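CRISPR-associated endonuclease Cas1 (PDB 4XTK) probably acts as a metal-dependent double-stranded DNA endonuclease in the CRISPR adaptive immune system, working as a homodimer that assembles with Cas2. Local coordinates at residues F70-V78 and V204-H212; L192-T203 and K275-L286. All coordinates share one frame; numbering follows the deposited sequence.

Contact 1: F70-V78 and V204-H212; sequences FFNREGYYV and VLSLIYQTH
Tyr209, in segment 204-212, lies against Tyr77 and Tyr76 of the hairpin that joins strands 68-71 and 77-83. Its CB is 3.7 Å from Tyr77 CB. Beyond it, CG and CD1 lie beneath Tyr77 CD2, which sits over one face of the Tyr209 ring, offset toward the rim. The other side of the ring runs along the hairpin: Tyr209 CD2 still meets Tyr77 CB, and Tyr209 CE2, at the ring edge, is 3.9 Å from Tyr76 OH. The Tyr77 and Tyr209 rings meet obliquely, their planes 34° apart. Tyr76 starts away from the helix at CB, but a chi1 of -164°, which sets CG opposite the backbone N, lets the ring reach back along it; the edge of that ring meets Ser206 CB through CD1 at 3.7 Å and Leu205 CD2 lies near OH. On the other flank the extended Gln210 side chain sets CG 3.6 Å from Phe71 CE2, while its NE2 gives a weak hydrogen bond to Gly75 O (3.4 Å, N-H...O 141°). The tight bend that offers this carbonyl is a type I turn from Asn72 to Gly75, steadied by Asn72 OD1, which accepts the Tyr76 N-H at 2.8 Å. Lys55 and Arg84 of the second subunit bind the backbone oxygens of Phe71 and Tyr77. The contact thus docks a 3:5 beta hairpin of the N-terminal beta domain, a type I turn followed by a G1 bulge at Gly75, on the helical domain, the two-domain build of Cas1 proteins.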
loop_
_atom_site.group_PDB
_atom_site.type_symbol
_atom_site.label_atom_id
_atom_site.label_comp_id
_atom_site.label_asym_id
_atom_site.label_seq_id
_atom_site.Cartn_x
_atom_site.Cartn_y
_atom_site.Cartn_z
ATOM N N PHE E 70 3.722 -9.816 3.381
ATOM C CA PHE E 70 3.368 -11.173 2.987
ATOM C C PHE E 70 3.331 -11.338 1.466
ATOM O O PHE E 70 2.796 -10.490 0.748
ATOM C CB PHE E 70 2.017 -11.563 3.602
ATOM C CG PHE E 70 2.035 -11.643 5.102
ATOM C CD1 PHE E 70 2.419 -12.811 5.739
ATOM C CD2 PHE E 70 1.679 -10.549 5.875
ATOM C CE1 PHE E 70 2.439 -12.887 7.118
ATOM C CE2 PHE E 70 1.699 -10.621 7.256
ATOM C CZ PHE E 70 2.079 -11.787 7.877
ATOM N N PHE E 71 3.906 -12.439 0.986
ATOM C CA PHE E 71 3.913 -12.767 -0.439
ATOM C C PHE E 71 3.446 -14.207 -0.662
ATOM O O PHE E 71 3.658 -15.074 0.182
ATOM C CB PHE E 71 5.310 -12.567 -1.033
ATOM C CG PHE E 71 5.847 -11.175 -0.864
ATOM C CD1 PHE E 71 6.482 -10.800 0.310
ATOM C CD2 PHE E 71 5.723 -10.242 -1.882
ATOM C CE1 PHE E 71 6.972 -9.519 0.469
ATOM C CE2 PHE E 71 6.212 -8.961 -1.730
ATOM C CZ PHE E 71 6.840 -8.600 -0.555
ATOM N N ASN E 72 2.808 -14.462 -1.797
ATOM C CA ASN E 72 2.288 -15.792 -2.075
ATOM C C ASN E 72 3.329 -16.703 -2.731
ATOM O O ASN E 72 4.515 -16.369 -2.783
ATOM C CB ASN E 72 1.025 -15.708 -2.945
ATOM C CG ASN E 72 1.292 -15.189 -4.358
ATOM O OD1 ASN E 72 2.426 -15.181 -4.844
ATOM N ND2 ASN E 72 0.226 -14.772 -5.032
ATOM N N ARG E 73 2.862 -17.854 -3.217
ATOM C CA ARG E 73 3.705 -18.853 -3.868
ATOM C C ARG E 73 4.613 -18.240 -4.933
ATOM O O ARG E 73 5.837 -18.306 -4.821
ATOM C CB ARG E 73 2.838 -19.955 -4.489
ATOM N N GLU E 74 4.016 -17.644 -5.962
ATOM C CA GLU E 74 4.784 -17.047 -7.054
ATOM C C GLU E 74 5.538 -15.777 -6.646
ATOM O O GLU E 74 6.290 -15.217 -7.443
ATOM C CB GLU E 74 3.876 -16.731 -8.244
ATOM C CG GLU E 74 3.302 -17.949 -8.950
ATOM C CD GLU E 74 2.008 -18.427 -8.327
ATOM O OE1 GLU E 74 1.597 -17.857 -7.294
ATOM O OE2 GLU E 74 1.396 -19.366 -8.875
ATOM N N GLY E 75 5.327 -15.312 -5.420
ATOM C CA GLY E 75 6.076 -14.176 -4.917
ATOM C C GLY E 75 5.343 -12.871 -5.141
ATOM O O GLY E 75 5.934 -11.793 -5.089
ATOM N N TYR E 76 4.045 -12.973 -5.401
ATOM C CA TYR E 76 3.224 -11.792 -5.574
ATOM C C TYR E 76 2.766 -11.294 -4.216
ATOM O O TYR E 76 2.441 -12.082 -3.325
ATOM C CB TYR E 76 2.022 -12.079 -6.475
ATOM C CG TYR E 76 1.365 -10.819 -6.986
ATOM C CD1 TYR E 76 2.039 -9.968 -7.858
ATOM C CD2 TYR E 76 0.075 -10.478 -6.604
ATOM C CE1 TYR E 76 1.451 -8.811 -8.331
ATOM C CE2 TYR E 76 -0.524 -9.323 -7.075
ATOM C CZ TYR E 76 0.169 -8.491 -7.935
ATOM O OH TYR E 76 -0.425 -7.338 -8.402
ATOM N N TYR E 77 2.726 -9.975 -4.079
ATOM C CA TYR E 77 2.483 -9.320 -2.809
ATOM C C TYR E 77 1.001 -9.355 -2.462
ATOM O O TYR E 77 0.167 -8.885 -3.233
ATOM C CB TYR E 77 3.012 -7.889 -2.894
ATOM C CG TYR E 77 2.615 -6.986 -1.765
ATOM C CD1 TYR E 77 3.122 -7.173 -0.482
ATOM C CD2 TYR E 77 1.754 -5.924 -1.983
ATOM C CE1 TYR E 77 2.758 -6.341 0.557
ATOM C CE2 TYR E 77 1.388 -5.085 -0.955
ATOM C CZ TYR E 77 1.890 -5.293 0.311
ATOM O OH TYR E 77 1.516 -4.443 1.328
ATOM N N VAL E 78 0.666 -10.006 -1.349
ATOM C CA VAL E 78 -0.721 -10.052 -0.891
ATOM C C VAL E 78 -1.105 -8.890 0.031
ATOM O O VAL E 78 -2.248 -8.431 0.015
ATOM C CB VAL E 78 -1.045 -11.406 -0.210
ATOM C CG1 VAL E 78 -0.617 -12.546 -1.114
ATOM C CG2 VAL E 78 -0.380 -11.527 1.133
ATOM N N VAL E 204 8.099 -7.794 -13.178
ATOM C CA VAL E 204 8.693 -6.549 -12.714
ATOM C C VAL E 204 7.841 -5.939 -11.605
ATOM O O VAL E 204 8.371 -5.447 -10.603
ATOM C CB VAL E 204 8.847 -5.531 -13.851
ATOM C CG1 VAL E 204 9.504 -4.258 -13.327
ATOM C CG2 VAL E 204 9.660 -6.128 -14.991
ATOM N N LEU E 205 6.522 -6.005 -11.782
ATOM C CA LEU E 205 5.580 -5.470 -10.799
ATOM C C LEU E 205 5.727 -6.106 -9.417
ATOM O O LEU E 205 5.773 -5.405 -8.402
ATOM C CB LEU E 205 4.143 -5.648 -11.282
ATOM C CG LEU E 205 3.085 -5.088 -10.334
ATOM C CD1 LEU E 205 3.373 -3.623 -10.029
ATOM C CD2 LEU E 205 1.689 -5.255 -10.909
ATOM N N SER E 206 5.798 -7.432 -9.373
ATOM C CA SER E 206 5.895 -8.112 -8.093
ATOM C C SER E 206 7.236 -7.792 -7.432
ATOM O O SER E 206 7.324 -7.702 -6.208
ATOM C CB SER E 206 5.707 -9.630 -8.250
ATOM O OG SER E 206 6.782 -10.224 -8.951
ATOM N N LEU E 207 8.272 -7.602 -8.244
ATOM C CA LEU E 207 9.586 -7.276 -7.705
ATOM C C LEU E 207 9.629 -5.847 -7.156
ATOM O O LEU E 207 10.328 -5.575 -6.178
ATOM C CB LEU E 207 10.672 -7.481 -8.766
ATOM C CG LEU E 207 10.966 -8.953 -9.091
ATOM C CD1 LEU E 207 12.084 -9.082 -10.112
ATOM C CD2 LEU E 207 11.287 -9.771 -7.829
ATOM N N ILE E 208 8.880 -4.941 -7.782
ATOM C CA ILE E 208 8.790 -3.572 -7.296
ATOM C C ILE E 208 8.126 -3.555 -5.914
ATOM O O ILE E 208 8.552 -2.832 -5.013
ATOM C CB ILE E 208 8.012 -2.665 -8.277
ATOM C CG1 ILE E 208 8.808 -2.457 -9.574
ATOM C CG2 ILE E 208 7.720 -1.307 -7.641
ATOM C CD1 ILE E 208 8.043 -1.675 -10.655
ATOM N N TYR E 209 7.097 -4.379 -5.741
ATOM C CA TYR E 209 6.425 -4.502 -4.452
ATOM C C TYR E 209 7.366 -5.019 -3.368
ATOM O O TYR E 209 7.061 -4.928 -2.182
ATOM C CB TYR E 209 5.216 -5.433 -4.557
ATOM C CG TYR E 209 3.949 -4.792 -5.091
ATOM C CD1 TYR E 209 3.516 -3.559 -4.623
ATOM C CD2 TYR E 209 3.172 -5.440 -6.056
ATOM C CE1 TYR E 209 2.359 -2.985 -5.100
ATOM C CE2 TYR E 209 2.010 -4.873 -6.542
ATOM C CZ TYR E 209 1.606 -3.647 -6.062
ATOM O OH TYR E 209 0.447 -3.082 -6.546
ATOM N N GLN E 210 8.502 -5.574 -3.772
ATOM C CA GLN E 210 9.494 -6.038 -2.810
ATOM C C GLN E 210 10.523 -4.947 -2.549
ATOM O O GLN E 210 11.516 -5.182 -1.870
ATOM C CB GLN E 210 10.180 -7.318 -3.294
ATOM C CG GLN E 210 9.207 -8.449 -3.612
ATOM C CD GLN E 210 9.894 -9.711 -4.099
ATOM O OE1 GLN E 210 11.122 -9.800 -4.120
ATOM N NE2 GLN E 210 9.099 -10.683 -4.525
ATOM N N THR E 211 10.290 -3.764 -3.113
ATOM C CA THR E 211 11.172 -2.608 -2.905
ATOM C C THR E 211 10.478 -1.451 -2.192
ATOM O O THR E 211 9.353 -1.581 -1.704
ATOM C CB THR E 211 11.735 -2.041 -4.227
ATOM O OG1 THR E 211 10.691 -1.368 -4.945
ATOM C CG2 THR E 211 12.350 -3.142 -5.078
ATOM N N HIS E 212 11.181 -0.328 -2.118
ATOM C CA HIS E 212 10.652 0.893 -1.524
ATOM C C HIS E 212 10.019 1.789 -2.585
ATOM O O HIS E 212 9.589 2.908 -2.287
ATOM C CB HIS E 212 11.756 1.658 -0.792
ATOM C CG HIS E 212 12.321 0.930 0.383
ATOM N ND1 HIS E 212 13.659 0.977 0.710
ATOM C CD2 HIS E 212 11.734 0.144 1.316
ATOM C CE1 HIS E 212 13.875 0.243 1.789
ATOM N NE2 HIS E 212 12.722 -0.272 2.177
#

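Contact 2: L192-T203 and K275-L286; sequences LISFGNSLLYTT and KSLFVKNYEQAL
Phe278 and Tyr282 of helix 272-287 enter helix 188-208 as successive knobs into holes, in a helix pair within the alpha-helical part of Cas1; the segment axes pass 11.0 Å apart at -47°. The tight part begins where Phe278 sits among Leu192, Phe195, Gly196 and Leu199. Gly196 has no side chain to hold the ring off, and its CA comes within 3.6 Å of Phe278 CE1. Phe195 turns an edge toward the face of this ring in an offset edge-to-face pair, planes at 79°, while Leu192 CD2 touches the ring from CD2 to CE2. One turn on, Tyr282 lies among Gly196, Leu199, Leu200 and Thr203, and a CH-pi contact sets Leu199 CB over its face, 3.9 Å from the ring centroid. Val242 of helix 230-252 also packs on Tyr282, so the buried side of the pair turns toward the helix that carries Glu236, a manganese ligand by similarity. The looser side is made by partly exposed residues: Val279 CG2 meets Phe195 CZ at 3.8 Å, and the aliphatic chain of Lys275 runs past the same ring, its CG 3.9 Å from that atom. Its bend at chi4 (81°) ends at NZ, which is hydrogen-bonded to Leu270 O of strand 269-270. At the C-terminal ends of the two segments Leu286 CD1 packs on Thr203 CG2. Beside it, Thr203 OG1 lies at the edge of the Tyr282 ring, in its plane, and shares a hydrogen bond with Tyr282 OH in which either hydroxyl could be the donor.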
loop_
_atom_site.group_PDB
_atom_site.type_symbol
_atom_site.label_atom_id
_atom_site.label_comp_id
_atom_site.label_asym_id
_atom_site.label_seq_id
_atom_site.Cartn_x
_atom_site.Cartn_y
_atom_site.Cartn_z
ATOM N N LEU E 192 2.477 -14.371 -29.130
ATOM C CA LEU E 192 3.531 -14.790 -28.220
ATOM C C LEU E 192 4.208 -13.602 -27.541
ATOM O O LEU E 192 4.345 -13.577 -26.315
ATOM C CB LEU E 192 4.568 -15.633 -28.962
ATOM C CG LEU E 192 4.097 -17.033 -29.348
ATOM C CD1 LEU E 192 5.106 -17.680 -30.267
ATOM C CD2 LEU E 192 3.871 -17.891 -28.108
ATOM N N ILE E 193 4.628 -12.624 -28.343
ATOM C CA ILE E 193 5.288 -11.437 -27.815
ATOM C C ILE E 193 4.391 -10.735 -26.791
ATOM O O ILE E 193 4.847 -10.366 -25.709
ATOM C CB ILE E 193 5.668 -10.446 -28.934
ATOM C CG1 ILE E 193 6.580 -11.123 -29.960
ATOM C CG2 ILE E 193 6.338 -9.206 -28.351
ATOM C CD1 ILE E 193 7.879 -11.620 -29.382
ATOM N N SER E 194 3.114 -10.575 -27.129
ATOM C CA SER E 194 2.160 -9.966 -26.209
ATOM C C SER E 194 2.064 -10.760 -24.921
ATOM O O SER E 194 2.070 -10.186 -23.829
ATOM C CB SER E 194 0.779 -9.851 -26.847
ATOM O OG SER E 194 0.783 -8.868 -27.867
ATOM N N PHE E 195 1.989 -12.081 -25.052
ATOM C CA PHE E 195 1.879 -12.940 -23.883
ATOM C C PHE E 195 3.134 -12.855 -23.015
ATOM O O PHE E 195 3.040 -12.682 -21.800
ATOM C CB PHE E 195 1.617 -14.384 -24.299
ATOM C CG PHE E 195 1.409 -15.307 -23.141
ATOM C CD1 PHE E 195 0.229 -15.271 -22.415
ATOM C CD2 PHE E 195 2.402 -16.199 -22.762
ATOM C CE1 PHE E 195 0.034 -16.120 -21.329
ATOM C CE2 PHE E 195 2.216 -17.052 -21.683
ATOM C CZ PHE E 195 1.031 -17.012 -20.964
ATOM N N GLY E 196 4.301 -12.972 -23.646
ATOM C CA GLY E 196 5.570 -12.865 -22.950
ATOM C C GLY E 196 5.727 -11.524 -22.249
ATOM O O GLY E 196 6.137 -11.465 -21.084
ATOM N N ASN E 197 5.397 -10.446 -22.956
ATOM C CA ASN E 197 5.470 -9.110 -22.378
ATOM C C ASN E 197 4.613 -8.975 -21.134
ATOM O O ASN E 197 5.062 -8.435 -20.124
ATOM C CB ASN E 197 5.062 -8.055 -23.400
ATOM C CG ASN E 197 6.181 -7.723 -24.351
ATOM O OD1 ASN E 197 7.290 -8.246 -24.224
ATOM N ND2 ASN E 197 5.903 -6.858 -25.313
ATOM N N SER E 198 3.383 -9.474 -21.209
ATOM C CA SER E 198 2.478 -9.429 -20.071
ATOM C C SER E 198 3.096 -10.140 -18.864
ATOM O O SER E 198 3.041 -9.624 -17.745
ATOM C CB SER E 198 1.127 -10.049 -20.423
ATOM O OG SER E 198 1.177 -11.462 -20.342
ATOM N N LEU E 199 3.703 -11.303 -19.095
ATOM C CA LEU E 199 4.372 -12.037 -18.024
ATOM C C LEU E 199 5.494 -11.202 -17.415
ATOM O O LEU E 199 5.646 -11.153 -16.196
ATOM C CB LEU E 199 4.934 -13.368 -18.532
ATOM C CG LEU E 199 3.899 -14.430 -18.905
ATOM C CD1 LEU E 199 4.577 -15.730 -19.326
ATOM C CD2 LEU E 199 2.934 -14.655 -17.750
ATOM N N LEU E 200 6.272 -10.545 -18.271
ATOM C CA LEU E 200 7.389 -9.721 -17.819
ATOM C C LEU E 200 6.882 -8.552 -16.970
ATOM O O LEU E 200 7.398 -8.301 -15.881
ATOM C CB LEU E 200 8.211 -9.218 -19.018
ATOM C CG LEU E 200 9.455 -8.371 -18.736
ATOM C CD1 LEU E 200 10.314 -9.007 -17.658
ATOM C CD2 LEU E 200 10.279 -8.206 -19.996
ATOM N N TYR E 201 5.855 -7.868 -17.471
ATOM C CA TYR E 201 5.211 -6.775 -16.753
ATOM C C TYR E 201 4.795 -7.184 -15.342
ATOM O O TYR E 201 4.981 -6.433 -14.386
ATOM C CB TYR E 201 3.978 -6.281 -17.518
ATOM C CG TYR E 201 4.272 -5.714 -18.879
ATOM C CD1 TYR E 201 5.523 -5.180 -19.181
ATOM C CD2 TYR E 201 3.296 -5.714 -19.871
ATOM C CE1 TYR E 201 5.797 -4.662 -20.444
ATOM C CE2 TYR E 201 3.556 -5.190 -21.135
ATOM C CZ TYR E 201 4.806 -4.668 -21.415
ATOM O OH TYR E 201 5.066 -4.156 -22.667
ATOM N N THR E 202 4.224 -8.376 -15.220
ATOM C CA THR E 202 3.771 -8.867 -13.928
ATOM C C THR E 202 4.970 -9.174 -13.047
ATOM O O THR E 202 4.937 -8.966 -11.834
ATOM C CB THR E 202 2.877 -10.117 -14.088
ATOM O OG1 THR E 202 1.651 -9.730 -14.709
ATOM C CG2 THR E 202 2.563 -10.763 -12.743
ATOM N N THR E 203 6.037 -9.656 -13.671
ATOM C CA THR E 203 7.229 -10.034 -12.938
ATOM C C THR E 203 7.894 -8.811 -12.344
ATOM O O THR E 203 8.209 -8.787 -11.150
ATOM C CB THR E 203 8.227 -10.774 -13.829
ATOM O OG1 THR E 203 7.638 -12.002 -14.276
ATOM C CG2 THR E 203 9.502 -11.074 -13.061
ATOM N N LYS E 275 0.134 -22.063 -23.375
ATOM C CA LYS E 275 0.410 -21.132 -22.296
ATOM C C LYS E 275 1.329 -21.770 -21.258
ATOM O O LYS E 275 2.307 -21.158 -20.827
ATOM C CB LYS E 275 -0.894 -20.657 -21.650
ATOM C CG LYS E 275 -1.580 -19.511 -22.385
ATOM C CD LYS E 275 -2.812 -19.033 -21.625
ATOM C CE LYS E 275 -3.404 -17.759 -22.226
ATOM N NZ LYS E 275 -4.264 -18.000 -23.421
ATOM N N SER E 276 1.022 -23.006 -20.870
ATOM C CA SER E 276 1.801 -23.686 -19.841
ATOM C C SER E 276 3.246 -23.861 -20.291
ATOM O O SER E 276 4.174 -23.544 -19.541
ATOM C CB SER E 276 1.188 -25.044 -19.488
ATOM O OG SER E 276 1.153 -25.896 -20.614
ATOM N N LEU E 277 3.436 -24.345 -21.516
ATOM C CA LEU E 277 4.780 -24.509 -22.055
ATOM C C LEU E 277 5.539 -23.183 -22.040
ATOM O O LEU E 277 6.718 -23.136 -21.683
ATOM C CB LEU E 277 4.733 -25.070 -23.475
ATOM C CG LEU E 277 6.096 -25.431 -24.077
ATOM C CD1 LEU E 277 6.039 -26.797 -24.743
ATOM C CD2 LEU E 277 6.565 -24.374 -25.067
ATOM N N PHE E 278 4.860 -22.104 -22.414
ATOM C CA PHE E 278 5.504 -20.805 -22.442
ATOM C C PHE E 278 5.860 -20.336 -21.029
ATOM O O PHE E 278 6.954 -19.821 -20.788
ATOM C CB PHE E 278 4.612 -19.770 -23.138
ATOM C CG PHE E 278 5.332 -18.507 -23.494
ATOM C CD1 PHE E 278 5.565 -17.536 -22.541
ATOM C CD2 PHE E 278 5.812 -18.308 -24.774
ATOM C CE1 PHE E 278 6.242 -16.389 -22.859
ATOM C CE2 PHE E 278 6.491 -17.158 -25.100
ATOM C CZ PHE E 278 6.707 -16.197 -24.142
ATOM N N VAL E 279 4.928 -20.518 -20.101
ATOM C CA VAL E 279 5.101 -20.043 -18.734
ATOM C C VAL E 279 6.250 -20.774 -18.030
ATOM O O VAL E 279 7.087 -20.145 -17.380
ATOM C CB VAL E 279 3.789 -20.195 -17.932
ATOM C CG1 VAL E 279 4.042 -20.073 -16.439
ATOM C CG2 VAL E 279 2.774 -19.157 -18.391
ATOM N N LYS E 280 6.295 -22.095 -18.178
ATOM C CA LYS E 280 7.384 -22.889 -17.613
ATOM C C LYS E 280 8.744 -22.459 -18.154
ATOM O O LYS E 280 9.688 -22.267 -17.390
ATOM C CB LYS E 280 7.173 -24.384 -17.883
ATOM C CG LYS E 280 6.038 -25.015 -17.091
ATOM C CD LYS E 280 5.890 -26.488 -17.430
ATOM C CE LYS E 280 5.222 -27.274 -16.310
ATOM N NZ LYS E 280 3.747 -27.059 -16.280
ATOM N N ASN E 281 8.839 -22.317 -19.472
ATOM C CA ASN E 281 10.072 -21.864 -20.103
ATOM C C ASN E 281 10.437 -20.459 -19.665
ATOM O O ASN E 281 11.612 -20.148 -19.463
ATOM C CB ASN E 281 9.951 -21.908 -21.626
ATOM C CG ASN E 281 10.063 -23.305 -22.175
ATOM O OD1 ASN E 281 11.161 -23.786 -22.447
ATOM N ND2 ASN E 281 8.928 -23.970 -22.338
ATOM N N TYR E 282 9.417 -19.614 -19.530
ATOM C CA TYR E 282 9.600 -18.259 -19.036
ATOM C C TYR E 282 10.192 -18.278 -17.642
ATOM O O TYR E 282 11.154 -17.568 -17.361
ATOM C CB TYR E 282 8.275 -17.493 -19.028
ATOM C CG TYR E 282 8.355 -16.123 -18.388
ATOM C CD1 TYR E 282 8.707 -15.002 -19.137
ATOM C CD2 TYR E 282 8.065 -15.942 -17.039
ATOM C CE1 TYR E 282 8.774 -13.743 -18.554
ATOM C CE2 TYR E 282 8.132 -14.684 -16.449
ATOM C CZ TYR E 282 8.489 -13.594 -17.211
ATOM O OH TYR E 282 8.558 -12.351 -16.628
ATOM N N GLU E 283 9.604 -19.085 -16.764
ATOM C CA GLU E 283 10.044 -19.124 -15.380
ATOM C C GLU E 283 11.444 -19.710 -15.313
ATOM O O GLU E 283 12.213 -19.424 -14.395
ATOM C CB GLU E 283 9.069 -19.931 -14.518
ATOM C CG GLU E 283 7.880 -19.137 -13.929
ATOM C CD GLU E 283 8.244 -17.762 -13.348
ATOM O OE1 GLU E 283 9.411 -17.542 -12.945
ATOM O OE2 GLU E 283 7.344 -16.894 -13.287
ATOM N N GLN E 284 11.772 -20.519 -16.308
ATOM C CA GLN E 284 13.118 -21.039 -16.441
ATOM C C GLN E 284 14.064 -19.931 -16.902
ATOM O O GLN E 284 15.224 -19.889 -16.508
ATOM C CB GLN E 284 13.147 -22.212 -17.420
ATOM C CG GLN E 284 14.412 -23.031 -17.343
ATOM C CD GLN E 284 14.659 -23.545 -15.942
ATOM O OE1 GLN E 284 13.743 -24.041 -15.286
ATOM N NE2 GLN E 284 15.897 -23.426 -15.471
ATOM N N ALA E 285 13.560 -19.024 -17.731
ATOM C CA ALA E 285 14.395 -17.956 -18.266
ATOM C C ALA E 285 14.851 -17.007 -17.160
ATOM O O ALA E 285 16.005 -16.578 -17.133
ATOM C CB ALA E 285 13.651 -17.195 -19.353
ATOM N N LEU E 286 13.944 -16.699 -16.239
ATOM C CA LEU E 286 14.243 -15.786 -15.143
ATOM C C LEU E 286 15.316 -16.342 -14.204
ATOM O O LEU E 286 16.009 -15.581 -13.524
ATOM C CB LEU E 286 12.969 -15.465 -14.352
ATOM C CG LEU E 286 11.922 -14.563 -15.018
ATOM C CD1 LEU E 286 10.728 -14.360 -14.093
ATOM C CD2 LEU E 286 12.511 -13.210 -15.448
#

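How the contacts relate
Contacts 1 and 2 lie about 17 Å apart between centres and draw on one helix, 188-208: its 192-203 part packs on helix 272-287, and the residues that follow directly, 204-212, meet the beta hairpin. Along the chain the order is 70-78, 192-203, 204-212, 275-286, so the segments of the two contacts alternate, with no touch between the contacts apart from their adjoining ends. The helix therefore links the sheet that contains strands 68-71 and 77-83, which faces the second subunit through the hairpin, to the helical part where the residues that probably bind manganese lie. Contact 2 is nearer them: Leu200 is about 8 Å from Glu236, between side chains.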